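Uncharacterized protein (PDB 4OBM) is of unknown function but belongs to the LytR-CpsA-Psr family and is probably linked to the cell envelope, perhaps as a transcription regulator. Local coordinates at residues Y22-L27 with I44-K49; T90-N95 with K254-G259; T115-P120 with E146-Y151; E122-N127 with I135-T140; I182-K187 with Y218-N223. One frame throughout, in Å; residues are numbered along the deposited sequence. Where two conformers were deposited one is given.

How the contacts relate
Contacts 1 and 2 lie on one side of the chain's centre and contacts 3 and 4 on the opposite side, contacts 1 and 3 being centred about 26 Å apart. Contact 1 joins strands 24-30 and 40-47 of the six-stranded mixed sheet; contact 2, its centre about 9 Å away, brings the C-terminus against that sheet, and Leu92 touches both Ser25 and Thr45. Contacts 3 and 4 are centred about 10 Å apart, contact 4 being nested within the loop closed by contact 3. Contact 5, between helical ends, reaches contact 1 through Tyr46 and Thr219. Contact 2 encloses contacts 3, 4 and 5 in sequence, so the C-terminus returns to the sheet that strand 24-30 opens.

Contact 1: residues Y22-L27 with I44-K49; sequences YDFSVL and ITYIAK
Two hydroxyls meet at the closest CA pair of the register, on one face of the sheet: Ser25 OG and Thr45 OG1 are hydrogen-bonded at 2.6 Å, either a possible donor, each anti to its own carbonyl carbon. On the face carrying Phe24 and Tyr46, Tyr46 CB sits over one face of the Phe24 ring, 3.9 Å from its centroid, a CH-pi contact. The rings themselves cross obliquely, their planes at 45°. Farther along, Val26 CB rests 3.9 Å from Ile44 CG2. Backbone bonds fix this register: Tyr46 N reaches Phe24 O at 2.8 Å, nearly along the C=O axis, whereas the return bond from Phe24 N to Tyr46 O is weak. Past the strand end, Ala48 N donates to Asp23 OD1 (3.0 Å) from above the carboxylate plane, and a water bridges that oxygen to Lys49 N. Outward, Tyr46 OH bonds Thr219 OG1 and its ring stacks on Phe53. Antiparallel axes (169°) and successive strands, 24-30 and 40-47, define a beta hairpin within the mixed sheet.

Contact 2: residues T90-N95 with K254-G259; sequences TGLSIN and KALGTG
This is a tertiary contact between the loop leaving helix 70-90 and the end of helix 246-256 with the C-terminal residues that follow it, beside the strands of the mixed sheet. Its polar part is a single hydrogen bond, from Thr258 OG1 to Thr90 O at 2.7 Å. The donor lies nearly along the carbonyl axis, with a C=O...donor angle of 166°. Thr258 OG1 occupies the crowded position between its backbone N and carbonyl carbon (chi1 51°), while CG2, anti to the carbonyl carbon, reaches 3.8 Å from Gly91 O. The apolar part is made by two leucines crossing at about a right angle: Leu256 CD1 touches Leu92 CD1 at 3.8 Å and packs equally close to Leu92 CG. Leu92 CD2 also approaches Thr258 CG2, at 4.1 Å. Both segments turn at a glycine with positive phi. Gly257 is the C-prime residue of a Schellman motif ending its helix, with Thr258 N bonded to Lys253 O and a weak bond from Gly257 N to Lys254 O; Gly91 follows the other helix. Around them, Leu92 packs on Ser25 and Thr45, and Leu256 on Thr45, Val54 and Met56. Thr90 OG1 is held by Leu86 O. Thr258 thus gives a donor to the carbonyl of the last residue of helix 70-90: one directional bond positions the C-terminal residues, while the non-directional leucine contacts add apolar burial.

Contact 3: residues T115-P120 with E146-Y151; sequences TTLTVP and EQMYAY
Van der Waals packing carries this contact, and no hydrogen bond crosses between strand 115-119 and helix 145-152. Alternate strand residues Thr115, Leu117 and Val119 direct their CB atoms at the helix, which answers with Met148 and Tyr151, one turn apart. The selenium of Met148, a selenomethionine, lies 4.0 Å from Leu117 CD1, the two side chains crossing at about a right angle. Met148 leaves the helix with CG anti to its backbone N (chi1 176°) and then bends at chi2 (82°), which lays the terminal methyl against Thr115: Met148 CE is 3.4 Å from Thr115 OG1. The axes of the two segments pass 10.4 Å apart at 42°, a spacing filled by these side chains as helix 145-152 packs on one face of the two-stranded antiparallel sheet 115-119/141-143. Phe143 of the second strand also sets its ring against that of Tyr151, and helix 164-181 adds Val172 against Met148 and Leu168 against Tyr151.

Contacts round the Tyr151 ring form the second group. Leu117 CD1 approaches the ring at its edge, in plane, 3.8 Å from Tyr151 CD2. Val119 comes tip to tip with the far end of the same ring, its CG2 methyl 4.0 Å from Tyr151 CZ and obliquely placed. Tyr151 CG is anti to its backbone N, extending the ring toward the strand until OH lies 4.0 Å from Pro120 CD.

Contact 4: residues E122-N127 with I135-T140; sequences EIKYEN and IIKKGT
Glu122 OE2 is the best-held polar atom, gripped by two lysine ammonium groups. Lys137 NZ, from the facing segment, meets it at 2.9 Å nearly along the C-O axis, and Lys124 NZ adds a weak bond. The second lysine binds more firmly to Glu122 OE1, at 3.0 Å, using the syn lone pair. In this three-residue salt-bridge network the carboxylate bridges two like charges, Lys124 NZ and Lys137 NZ, 4.6 Å apart, which probably offsets their repulsion. Torsions bring the groups together: Glu122 has CG anti to its backbone N (chi1 -169°) and runs on extended, whereas Lys137 bends at chi2 (-77°) to lie alongside it. The side chains of Ile135 and Lys124, sharing one face, cross obliquely, Ile135 CD1 3.7 Å from Lys124 CG. On the other face, Ile123 and Ile136 lie side by side, CB to CB 4.1 Å, and both reach Tyr151 and Leu154. Two backbone bonds, Ile123 N to Ile136 O (2.8 Å, 168° at the hydrogen) and Ile136 N to Ile123 O (2.8 Å), make these isoleucines an antiparallel hydrogen-bonded pair; as 123-127 and 132-139 are successive strands, it belongs to a beta hairpin.

Contact 5: residues I182-K187 with Y218-N223; sequences IGTSSK and YTLSQN
A turn linking helices 164-181 and 186-199 meets the C-terminal end of helix 213-220 here, with Ser185 at the N-cap position of the helix it precedes. The close-packed part centres on Leu220. Its carbonyl oxygen accepts from Gly183 N at 2.8 Å, but the donor stands 46° out of the carbonyl plane, and the N-H...O angle is bent to 146°. Ile182 CG2, anti to its own backbone N, touches the same Leu220 O at 3.6 Å, while Ile182 CG1 approaches Leu220 CD2 only to 4.5 Å. The side chain of Leu220 runs beside that of Thr184, both pointing the same way, with CD1 3.7 Å from Thr184 OG1. That hydroxyl takes the crowded position between backbone N and carbonyl carbon and is hydrogen-bonded to Phe181 O. Val227 packs against both Ile182 and Leu220, and Phe53 of the sheet also meets Leu220.

Looser packing marks the side of Ser221, which is exposed, and Gln222. Gln222 offers little more than its backbone O, 4.2 Å from Ile182 CG2. There Tyr218 O is gripped within its own segment, by Ser221 OG at 2.7 Å and by Gln222 NE2. Gln222 is bent so that its NE2 stands 3.4 Å above the Tyr218 ring plane, over the ring centre.

Contact 1: residues Y22-L27 with I44-K49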
# COMPACT_ATOMS: atom_id res chain seq x y z
N TYR A 22 8.89 0.63 16.28
CA TYR A 22 8.62 -0.39 15.27
C TYR A 22 7.74 0.12 14.12
O TYR A 22 7.53 -0.60 13.15
CB TYR A 22 7.97 -1.62 15.92
CG TYR A 22 8.95 -2.45 16.72
CD1 TYR A 22 9.79 -3.37 16.10
CD2 TYR A 22 9.03 -2.32 18.11
CE1 TYR A 22 10.68 -4.14 16.83
CE2 TYR A 22 9.93 -3.08 18.85
CZ TYR A 22 10.75 -3.99 18.21
OH TYR A 22 11.63 -4.76 18.95
N ASP A 23 7.22 1.36 14.23
CA ASP A 23 6.38 1.96 13.19
C ASP A 23 7.19 2.19 11.89
O ASP A 23 8.35 2.58 11.95
CB ASP A 23 5.78 3.31 13.65
CG ASP A 23 4.77 3.29 14.78
OD1 ASP A 23 4.50 2.20 15.33
OD2 ASP A 23 4.25 4.38 15.13
N PHE A 24 6.57 1.95 10.74
CA PHE A 24 7.26 2.19 9.48
C PHE A 24 6.27 2.48 8.35
O PHE A 24 5.09 2.10 8.43
CB PHE A 24 8.18 1.02 9.10
CG PHE A 24 7.49 -0.28 8.72
CD1 PHE A 24 7.22 -1.25 9.67
CD2 PHE A 24 7.16 -0.54 7.39
CE1 PHE A 24 6.61 -2.46 9.31
CE2 PHE A 24 6.55 -1.74 7.03
CZ PHE A 24 6.28 -2.69 7.99
N SER A 25 6.77 3.14 7.31
CA SER A 25 6.03 3.39 6.08
C SER A 25 6.85 2.95 4.89
O SER A 25 8.09 3.00 4.92
CB SER A 25 5.65 4.86 5.96
OG SER A 25 4.51 5.15 6.75
N VAL A 26 6.15 2.44 3.86
CA VAL A 26 6.70 1.96 2.58
C VAL A 26 5.82 2.49 1.47
O VAL A 26 4.59 2.32 1.50
CB VAL A 26 6.81 0.40 2.49
CG1 VAL A 26 7.34 -0.05 1.12
CG2 VAL A 26 7.67 -0.18 3.62
N LEU A 27 6.45 3.13 0.48
CA LEU A 27 5.74 3.56 -0.70
C LEU A 27 5.73 2.41 -1.68
O LEU A 27 6.79 1.92 -2.05
CB LEU A 27 6.36 4.82 -1.33
CG LEU A 27 5.80 5.22 -2.71
CD1 LEU A 27 4.37 5.69 -2.61
CD2 LEU A 27 6.68 6.27 -3.36
N ILE A 44 1.92 2.25 2.71
CA ILE A 44 1.51 1.28 3.72
C ILE A 44 2.23 1.69 4.97
O ILE A 44 3.46 1.73 4.98
CB ILE A 44 1.67 -0.21 3.33
CG1 ILE A 44 1.09 -1.14 4.42
CG2 ILE A 44 3.09 -0.60 2.87
CD1 ILE A 44 0.90 -2.59 4.02
N THR A 45 1.47 2.09 5.99
CA THR A 45 2.00 2.55 7.27
C THR A 45 1.59 1.58 8.37
O THR A 45 0.40 1.42 8.66
CB THR A 45 1.51 3.97 7.60
OG1 THR A 45 1.89 4.86 6.55
CG2 THR A 45 2.04 4.50 8.94
N TYR A 46 2.60 0.96 9.00
CA TYR A 46 2.39 0.07 10.13
C TYR A 46 2.40 0.89 11.42
O TYR A 46 3.39 1.57 11.72
CB TYR A 46 3.48 -1.02 10.17
CG TYR A 46 3.48 -1.87 11.42
CD1 TYR A 46 2.36 -2.62 11.78
CD2 TYR A 46 4.60 -1.94 12.25
CE1 TYR A 46 2.36 -3.42 12.92
CE2 TYR A 46 4.61 -2.74 13.39
CZ TYR A 46 3.49 -3.49 13.71
OH TYR A 46 3.49 -4.26 14.85
N ILE A 47 1.28 0.85 12.16
CA ILE A 47 1.16 1.52 13.46
C ILE A 47 1.16 0.39 14.51
O ILE A 47 0.14 -0.25 14.71
CB ILE A 47 -0.05 2.47 13.60
CG1 ILE A 47 -0.34 3.29 12.31
CG2 ILE A 47 0.06 3.34 14.88
CD1 ILE A 47 0.42 4.60 12.09
N ALA A 48 2.33 0.13 15.11
CA ALA A 48 2.54 -0.94 16.08
C ALA A 48 1.62 -0.85 17.29
O ALA A 48 1.13 -1.88 17.74
CB ALA A 48 3.99 -0.96 16.55
N LYS A 49 1.36 0.37 17.82
CA LYS A 49 0.48 0.59 18.98
C LYS A 49 -0.95 0.09 18.69
O LYS A 49 -1.57 -0.51 19.57
CB LYS A 49 0.45 2.09 19.36
CG LYS A 49 -0.09 2.36 20.76
CD LYS A 49 -0.43 3.84 20.97
CE LYS A 49 -1.89 4.15 20.76
NZ LYS A 49 -2.19 5.59 20.97
O HOH W 1 2.99 2.64 17.53

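Contact 2: residues T90-N95 with K254-G259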
# COMPACT_ATOMS: atom_id res chain seq x y z
N THR A 90 2.32 14.45 5.10
CA THR A 90 1.61 13.54 6.01
C THR A 90 2.17 13.45 7.44
O THR A 90 1.51 12.88 8.31
CB THR A 90 1.59 12.12 5.42
OG1 THR A 90 2.94 11.68 5.23
CG2 THR A 90 0.79 12.01 4.11
N GLY A 91 3.40 13.92 7.65
CA GLY A 91 4.09 13.81 8.94
C GLY A 91 4.72 12.44 9.13
O GLY A 91 5.22 12.12 10.21
N LEU A 92 4.68 11.61 8.05
CA LEU A 92 5.27 10.28 8.01
C LEU A 92 6.73 10.38 7.69
O LEU A 92 7.17 11.40 7.15
CB LEU A 92 4.57 9.39 6.96
CG LEU A 92 3.11 8.96 7.19
CD1 LEU A 92 2.56 8.28 5.95
CD2 LEU A 92 2.98 8.04 8.39
N SER A 93 7.48 9.30 7.98
CA SER A 93 8.90 9.15 7.69
C SER A 93 9.06 8.01 6.65
O SER A 93 9.41 6.89 7.02
CB SER A 93 9.65 8.87 8.99
OG SER A 93 11.02 8.58 8.77
N ILE A 94 8.75 8.30 5.37
CA ILE A 94 8.78 7.33 4.25
C ILE A 94 10.10 7.42 3.50
O ILE A 94 10.36 8.41 2.82
CB ILE A 94 7.56 7.52 3.27
CG1 ILE A 94 6.25 7.86 4.02
CG2 ILE A 94 7.39 6.29 2.34
CD1 ILE A 94 5.21 8.62 3.22
N ASN A 95 10.94 6.38 3.60
CA ASN A 95 12.24 6.32 2.94
C ASN A 95 12.31 5.11 2.01
O ASN A 95 13.03 5.13 1.01
CB ASN A 95 13.39 6.24 3.97
CG ASN A 95 13.29 7.17 5.17
OD1 ASN A 95 13.36 6.73 6.33
ND2 ASN A 95 13.17 8.47 4.94
N LYS A 254 -4.85 12.49 10.99
CA LYS A 254 -5.69 11.90 12.06
C LYS A 254 -5.73 10.36 11.92
O LYS A 254 -5.53 9.66 12.91
CB LYS A 254 -7.11 12.50 12.03
CG LYS A 254 -7.87 12.36 13.35
CD LYS A 254 -9.20 13.14 13.34
CE LYS A 254 -10.41 12.27 13.06
NZ LYS A 254 -10.50 11.86 11.63
N ALA A 255 -5.92 9.85 10.68
CA ALA A 255 -5.92 8.42 10.35
C ALA A 255 -4.58 7.73 10.73
O ALA A 255 -4.59 6.54 11.03
CB ALA A 255 -6.18 8.24 8.86
N LEU A 256 -3.45 8.47 10.70
CA LEU A 256 -2.12 7.95 11.03
C LEU A 256 -1.66 8.37 12.45
O LEU A 256 -0.73 7.76 13.00
CB LEU A 256 -1.06 8.40 9.99
CG LEU A 256 -1.38 8.20 8.51
CD1 LEU A 256 -0.68 9.25 7.66
CD2 LEU A 256 -1.05 6.78 8.04
N GLY A 257 -2.30 9.38 13.02
CA GLY A 257 -1.96 9.90 14.34
C GLY A 257 -0.66 10.68 14.33
O GLY A 257 0.11 10.60 15.29
N THR A 258 -0.39 11.42 13.23
CA THR A 258 0.82 12.21 13.00
C THR A 258 0.57 13.73 13.15
O THR A 258 1.54 14.49 13.29
CB THR A 258 1.44 11.90 11.62
OG1 THR A 258 0.45 12.01 10.59
CG2 THR A 258 2.10 10.53 11.56
N GLY A 259 -0.70 14.16 13.14
CA GLY A 259 -1.07 15.57 13.28
C GLY A 259 -2.58 15.82 13.50
O GLY A 259 -3.32 14.87 13.85
OXT GLY A 259 -3.01 16.98 13.36

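Contact 3: residues T115-P120 with E146-Y151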
# COMPACT_ATOMS: atom_id res chain seq x y z
N THR A 115 -7.31 -14.39 -2.86
CA THR A 115 -8.14 -13.49 -2.07
C THR A 115 -9.61 -13.65 -2.49
O THR A 115 -9.91 -13.76 -3.68
CB THR A 115 -7.65 -12.03 -2.18
OG1 THR A 115 -6.24 -11.98 -1.97
CG2 THR A 115 -8.31 -11.11 -1.17
N THR A 116 -10.51 -13.68 -1.50
CA THR A 116 -11.95 -13.78 -1.70
C THR A 116 -12.54 -12.36 -1.66
O THR A 116 -12.39 -11.66 -0.65
CB THR A 116 -12.57 -14.74 -0.68
OG1 THR A 116 -12.14 -16.06 -1.00
CG2 THR A 116 -14.08 -14.69 -0.68
N LEU A 117 -13.15 -11.92 -2.76
CA LEU A 117 -13.70 -10.57 -2.90
C LEU A 117 -15.13 -10.58 -3.39
O LEU A 117 -15.49 -11.40 -4.24
CB LEU A 117 -12.86 -9.71 -3.87
CG LEU A 117 -11.33 -9.71 -3.67
CD1 LEU A 117 -10.62 -9.29 -4.95
CD2 LEU A 117 -10.94 -8.84 -2.49
N THR A 118 -15.93 -9.62 -2.90
CA THR A 118 -17.31 -9.43 -3.34
C THR A 118 -17.32 -8.36 -4.43
O THR A 118 -17.08 -7.18 -4.15
CB THR A 118 -18.22 -9.08 -2.15
OG1 THR A 118 -18.16 -10.14 -1.21
CG2 THR A 118 -19.68 -8.86 -2.58
N VAL A 119 -17.59 -8.77 -5.68
CA VAL A 119 -17.72 -7.87 -6.83
C VAL A 119 -19.16 -7.30 -6.78
O VAL A 119 -20.13 -8.08 -6.81
CB VAL A 119 -17.34 -8.56 -8.17
CG1 VAL A 119 -17.49 -7.60 -9.34
CG2 VAL A 119 -15.91 -9.10 -8.12
N PRO A 120 -19.32 -5.96 -6.59
CA PRO A 120 -20.67 -5.38 -6.42
C PRO A 120 -21.58 -5.52 -7.64
O PRO A 120 -22.78 -5.74 -7.46
CB PRO A 120 -20.40 -3.90 -6.11
CG PRO A 120 -19.02 -3.64 -6.63
CD PRO A 120 -18.27 -4.93 -6.45
N GLU A 146 -3.51 -13.93 -11.40
CA GLU A 146 -3.80 -13.22 -12.65
C GLU A 146 -5.18 -12.53 -12.65
O GLU A 146 -5.31 -11.46 -13.22
CB GLU A 146 -3.69 -14.16 -13.86
CG GLU A 146 -2.26 -14.56 -14.17
CD GLU A 146 -2.08 -15.54 -15.32
OE1 GLU A 146 -2.60 -15.27 -16.42
OE2 GLU A 146 -1.40 -16.57 -15.11
N GLN A 147 -6.19 -13.14 -12.00
CA GLN A 147 -7.56 -12.58 -11.89
C GLN A 147 -7.53 -11.38 -11.00
O GLN A 147 -8.18 -10.38 -11.29
CB GLN A 147 -8.54 -13.63 -11.33
CG GLN A 147 -8.67 -14.88 -12.18
CD GLN A 147 -9.62 -15.89 -11.58
OE1 GLN A 147 -9.69 -16.10 -10.36
NE2 GLN A 147 -10.33 -16.59 -12.45
N MSE A 148 -6.75 -11.52 -9.89
CA MSE A 148 -6.56 -10.50 -8.88
C MSE A 148 -5.90 -9.26 -9.50
O MSE A 148 -6.37 -8.15 -9.27
CB MSE A 148 -5.70 -11.10 -7.77
CG MSE A 148 -5.34 -10.15 -6.69
SE MSE A 148 -6.75 -10.00 -5.44
CE MSE A 148 -5.66 -9.35 -4.08
N TYR A 149 -4.81 -9.47 -10.29
CA TYR A 149 -4.06 -8.42 -10.99
C TYR A 149 -4.97 -7.66 -12.00
O TYR A 149 -5.03 -6.44 -11.94
CB TYR A 149 -2.80 -8.99 -11.70
CG TYR A 149 -1.92 -7.89 -12.26
CD1 TYR A 149 -0.96 -7.27 -11.47
CD2 TYR A 149 -2.14 -7.38 -13.54
CE1 TYR A 149 -0.22 -6.18 -11.94
CE2 TYR A 149 -1.43 -6.29 -14.01
CZ TYR A 149 -0.47 -5.69 -13.21
OH TYR A 149 0.27 -4.64 -13.68
N ALA A 150 -5.68 -8.39 -12.89
CA ALA A 150 -6.59 -7.82 -13.90
C ALA A 150 -7.71 -6.97 -13.27
O ALA A 150 -8.00 -5.88 -13.77
CB ALA A 150 -7.20 -8.93 -14.75
N TYR A 151 -8.31 -7.44 -12.17
CA TYR A 151 -9.34 -6.70 -11.43
C TYR A 151 -8.79 -5.38 -10.87
O TYR A 151 -9.41 -4.34 -11.01
CB TYR A 151 -9.92 -7.58 -10.27
CG TYR A 151 -11.12 -7.02 -9.52
CD1 TYR A 151 -12.06 -6.22 -10.16
CD2 TYR A 151 -11.34 -7.35 -8.18
CE1 TYR A 151 -13.17 -5.72 -9.48
CE2 TYR A 151 -12.46 -6.87 -7.50
CZ TYR A 151 -13.37 -6.05 -8.15
OH TYR A 151 -14.47 -5.56 -7.49

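Contact 4: residues E122-N127 with I135-T140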
# COMPACT_ATOMS: atom_id res chain seq x y z
N GLU A 122 -21.46 -6.84 -12.19
CA GLU A 122 -20.68 -7.42 -13.28
C GLU A 122 -19.92 -6.35 -14.11
O GLU A 122 -20.48 -5.31 -14.46
CB GLU A 122 -21.57 -8.25 -14.23
CG GLU A 122 -20.75 -9.07 -15.21
CD GLU A 122 -21.34 -9.37 -16.58
OE1 GLU A 122 -21.98 -8.48 -17.17
OE2 GLU A 122 -21.04 -10.47 -17.10
N ILE A 123 -18.64 -6.64 -14.42
CA ILE A 123 -17.79 -5.79 -15.26
C ILE A 123 -17.55 -6.52 -16.58
O ILE A 123 -17.19 -7.70 -16.58
CB ILE A 123 -16.45 -5.41 -14.54
CG1 ILE A 123 -16.71 -4.74 -13.16
CG2 ILE A 123 -15.57 -4.51 -15.44
CD1 ILE A 123 -15.64 -5.00 -12.14
N LYS A 124 -17.78 -5.83 -17.69
CA LYS A 124 -17.47 -6.30 -19.05
C LYS A 124 -16.71 -5.14 -19.69
O LYS A 124 -17.34 -4.24 -20.27
CB LYS A 124 -18.73 -6.72 -19.84
CG LYS A 124 -19.32 -8.07 -19.43
CD LYS A 124 -20.07 -8.74 -20.59
CE LYS A 124 -20.86 -9.98 -20.21
NZ LYS A 124 -22.29 -9.68 -19.85
N TYR A 125 -15.38 -5.06 -19.44
CA TYR A 125 -14.57 -3.94 -19.92
C TYR A 125 -14.08 -4.18 -21.34
O TYR A 125 -13.36 -5.14 -21.61
CB TYR A 125 -13.39 -3.61 -18.98
CG TYR A 125 -12.49 -2.51 -19.51
CD1 TYR A 125 -12.96 -1.20 -19.63
CD2 TYR A 125 -11.20 -2.79 -19.95
CE1 TYR A 125 -12.16 -0.20 -20.18
CE2 TYR A 125 -10.39 -1.79 -20.50
CZ TYR A 125 -10.87 -0.49 -20.61
OH TYR A 125 -10.08 0.50 -21.14
N GLU A 126 -14.46 -3.26 -22.25
CA GLU A 126 -14.03 -3.28 -23.65
C GLU A 126 -12.77 -2.41 -23.78
O GLU A 126 -12.85 -1.18 -23.74
CB GLU A 126 -15.14 -2.86 -24.63
CG GLU A 126 -16.19 -1.90 -24.08
CD GLU A 126 -17.47 -1.75 -24.89
OE1 GLU A 126 -17.65 -2.47 -25.90
OE2 GLU A 126 -18.31 -0.90 -24.50
N ASN A 127 -11.60 -3.08 -23.84
CA ASN A 127 -10.27 -2.47 -23.95
C ASN A 127 -9.99 -2.05 -25.40
O ASN A 127 -9.74 -2.90 -26.26
CB ASN A 127 -9.19 -3.44 -23.45
CG ASN A 127 -7.83 -2.82 -23.19
OD1 ASN A 127 -7.46 -1.77 -23.73
ND2 ASN A 127 -7.04 -3.50 -22.38
N ILE A 135 -14.04 -9.80 -18.55
CA ILE A 135 -15.31 -10.10 -17.87
C ILE A 135 -15.06 -10.52 -16.44
O ILE A 135 -14.56 -11.60 -16.20
CB ILE A 135 -16.19 -11.19 -18.58
CG1 ILE A 135 -16.06 -11.26 -20.12
CG2 ILE A 135 -17.65 -11.19 -18.07
CD1 ILE A 135 -16.60 -10.14 -20.90
N ILE A 136 -15.51 -9.68 -15.48
CA ILE A 136 -15.46 -9.97 -14.05
C ILE A 136 -16.93 -10.09 -13.59
O ILE A 136 -17.70 -9.14 -13.72
CB ILE A 136 -14.65 -8.90 -13.26
CG1 ILE A 136 -13.16 -8.93 -13.72
CG2 ILE A 136 -14.77 -9.13 -11.75
CD1 ILE A 136 -12.39 -7.66 -13.49
N LYS A 137 -17.32 -11.28 -13.13
CA LYS A 137 -18.71 -11.50 -12.73
C LYS A 137 -18.96 -10.98 -11.33
O LYS A 137 -18.02 -10.78 -10.55
CB LYS A 137 -19.10 -12.99 -12.84
CG LYS A 137 -18.95 -13.57 -14.25
CD LYS A 137 -20.06 -13.18 -15.20
CE LYS A 137 -19.91 -13.88 -16.52
NZ LYS A 137 -20.86 -13.34 -17.53
N LYS A 138 -20.22 -10.68 -11.06
CA LYS A 138 -20.72 -10.17 -9.78
C LYS A 138 -20.67 -11.32 -8.76
O LYS A 138 -20.82 -12.49 -9.16
CB LYS A 138 -22.16 -9.65 -9.98
CG LYS A 138 -22.84 -9.10 -8.72
CD LYS A 138 -24.29 -8.70 -8.95
CE LYS A 138 -24.92 -8.35 -7.62
NZ LYS A 138 -26.25 -7.72 -7.77
N GLY A 139 -20.48 -10.99 -7.48
CA GLY A 139 -20.50 -11.97 -6.40
C GLY A 139 -19.22 -12.17 -5.64
O GLY A 139 -18.16 -11.68 -6.04
N THR A 140 -19.32 -12.92 -4.52
CA THR A 140 -18.21 -13.27 -3.64
C THR A 140 -17.49 -14.43 -4.31
O THR A 140 -18.08 -15.47 -4.57
CB THR A 140 -18.72 -13.54 -2.22
OG1 THR A 140 -19.50 -12.43 -1.82
CG2 THR A 140 -17.60 -13.70 -1.22

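Contact 5: residues I182-K187 with Y218-N223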
# COMPACT_ATOMS: atom_id res chain seq x y z
N ILE A 182 -2.65 -12.63 8.31
CA ILE A 182 -3.03 -12.86 9.71
C ILE A 182 -2.75 -14.34 10.00
O ILE A 182 -3.18 -15.21 9.25
CB ILE A 182 -4.50 -12.42 10.02
CG1 ILE A 182 -4.67 -10.89 9.85
CG2 ILE A 182 -4.93 -12.87 11.44
CD1 ILE A 182 -6.12 -10.34 9.82
N GLY A 183 -1.94 -14.58 11.03
CA GLY A 183 -1.57 -15.92 11.44
C GLY A 183 -0.33 -16.48 10.75
O GLY A 183 0.03 -17.63 11.03
N THR A 184 0.32 -15.70 9.85
CA THR A 184 1.53 -16.20 9.18
C THR A 184 2.72 -16.19 10.14
O THR A 184 2.72 -15.43 11.12
CB THR A 184 1.88 -15.46 7.87
OG1 THR A 184 1.93 -14.05 8.06
CG2 THR A 184 0.96 -15.82 6.73
N SER A 185 3.71 -17.07 9.88
CA SER A 185 4.94 -17.19 10.67
C SER A 185 6.06 -16.34 10.08
O SER A 185 5.95 -15.88 8.94
CB SER A 185 5.37 -18.65 10.75
OG SER A 185 5.76 -19.15 9.48
N SER A 186 7.15 -16.16 10.85
CA SER A 186 8.33 -15.43 10.38
C SER A 186 9.01 -16.25 9.25
O SER A 186 9.54 -15.65 8.32
CB SER A 186 9.29 -15.13 11.52
OG SER A 186 9.82 -16.32 12.08
N LYS A 187 8.92 -17.60 9.31
CA LYS A 187 9.45 -18.53 8.30
C LYS A 187 8.77 -18.28 6.94
O LYS A 187 9.47 -18.22 5.91
CB LYS A 187 9.26 -19.99 8.75
CG LYS A 187 9.99 -21.02 7.90
CD LYS A 187 9.93 -22.41 8.51
CE LYS A 187 10.94 -23.33 7.85
NZ LYS A 187 12.02 -23.75 8.79
N TYR A 218 4.20 -10.31 15.55
CA TYR A 218 3.40 -10.04 16.74
C TYR A 218 2.00 -9.60 16.35
O TYR A 218 1.04 -10.18 16.85
CB TYR A 218 4.05 -8.99 17.66
CG TYR A 218 3.16 -8.59 18.83
CD1 TYR A 218 2.16 -7.63 18.67
CD2 TYR A 218 3.31 -9.16 20.08
CE1 TYR A 218 1.30 -7.30 19.71
CE2 TYR A 218 2.47 -8.82 21.14
CZ TYR A 218 1.47 -7.88 20.95
OH TYR A 218 0.65 -7.52 21.99
N THR A 219 1.89 -8.54 15.51
CA THR A 219 0.63 -7.92 15.06
C THR A 219 -0.27 -8.92 14.32
O THR A 219 -1.49 -8.90 14.52
CB THR A 219 0.94 -6.67 14.20
OG1 THR A 219 1.28 -5.61 15.09
CG2 THR A 219 -0.22 -6.23 13.32
N LEU A 220 0.31 -9.76 13.45
CA LEU A 220 -0.43 -10.74 12.65
C LEU A 220 -0.82 -11.99 13.47
O LEU A 220 -1.75 -12.70 13.08
CB LEU A 220 0.37 -11.16 11.41
CG LEU A 220 0.79 -10.07 10.43
CD1 LEU A 220 1.79 -10.62 9.43
CD2 LEU A 220 -0.42 -9.46 9.72
N SER A 221 -0.12 -12.26 14.59
CA SER A 221 -0.41 -13.38 15.49
C SER A 221 -1.52 -13.03 16.51
O SER A 221 -1.88 -13.86 17.35
CB SER A 221 0.86 -13.82 16.21
OG SER A 221 1.26 -12.84 17.16
N GLN A 222 -2.08 -11.80 16.43
CA GLN A 222 -3.17 -11.36 17.31
C GLN A 222 -4.50 -11.94 16.79
O GLN A 222 -4.62 -12.26 15.60
CB GLN A 222 -3.24 -9.82 17.42
CG GLN A 222 -1.96 -9.15 17.95
CD GLN A 222 -1.56 -9.63 19.33
OE1 GLN A 222 -2.25 -9.39 20.33
NE2 GLN A 222 -0.43 -10.33 19.42
N ASN A 223 -5.47 -12.11 17.69
CA ASN A 223 -6.78 -12.67 17.36
C ASN A 223 -7.64 -11.59 16.70
O ASN A 223 -8.62 -11.13 17.29
CB ASN A 223 -7.45 -13.24 18.63
CG ASN A 223 -8.59 -14.19 18.35
OD1 ASN A 223 -8.52 -15.05 17.46
ND2 ASN A 223 -9.65 -14.08 19.13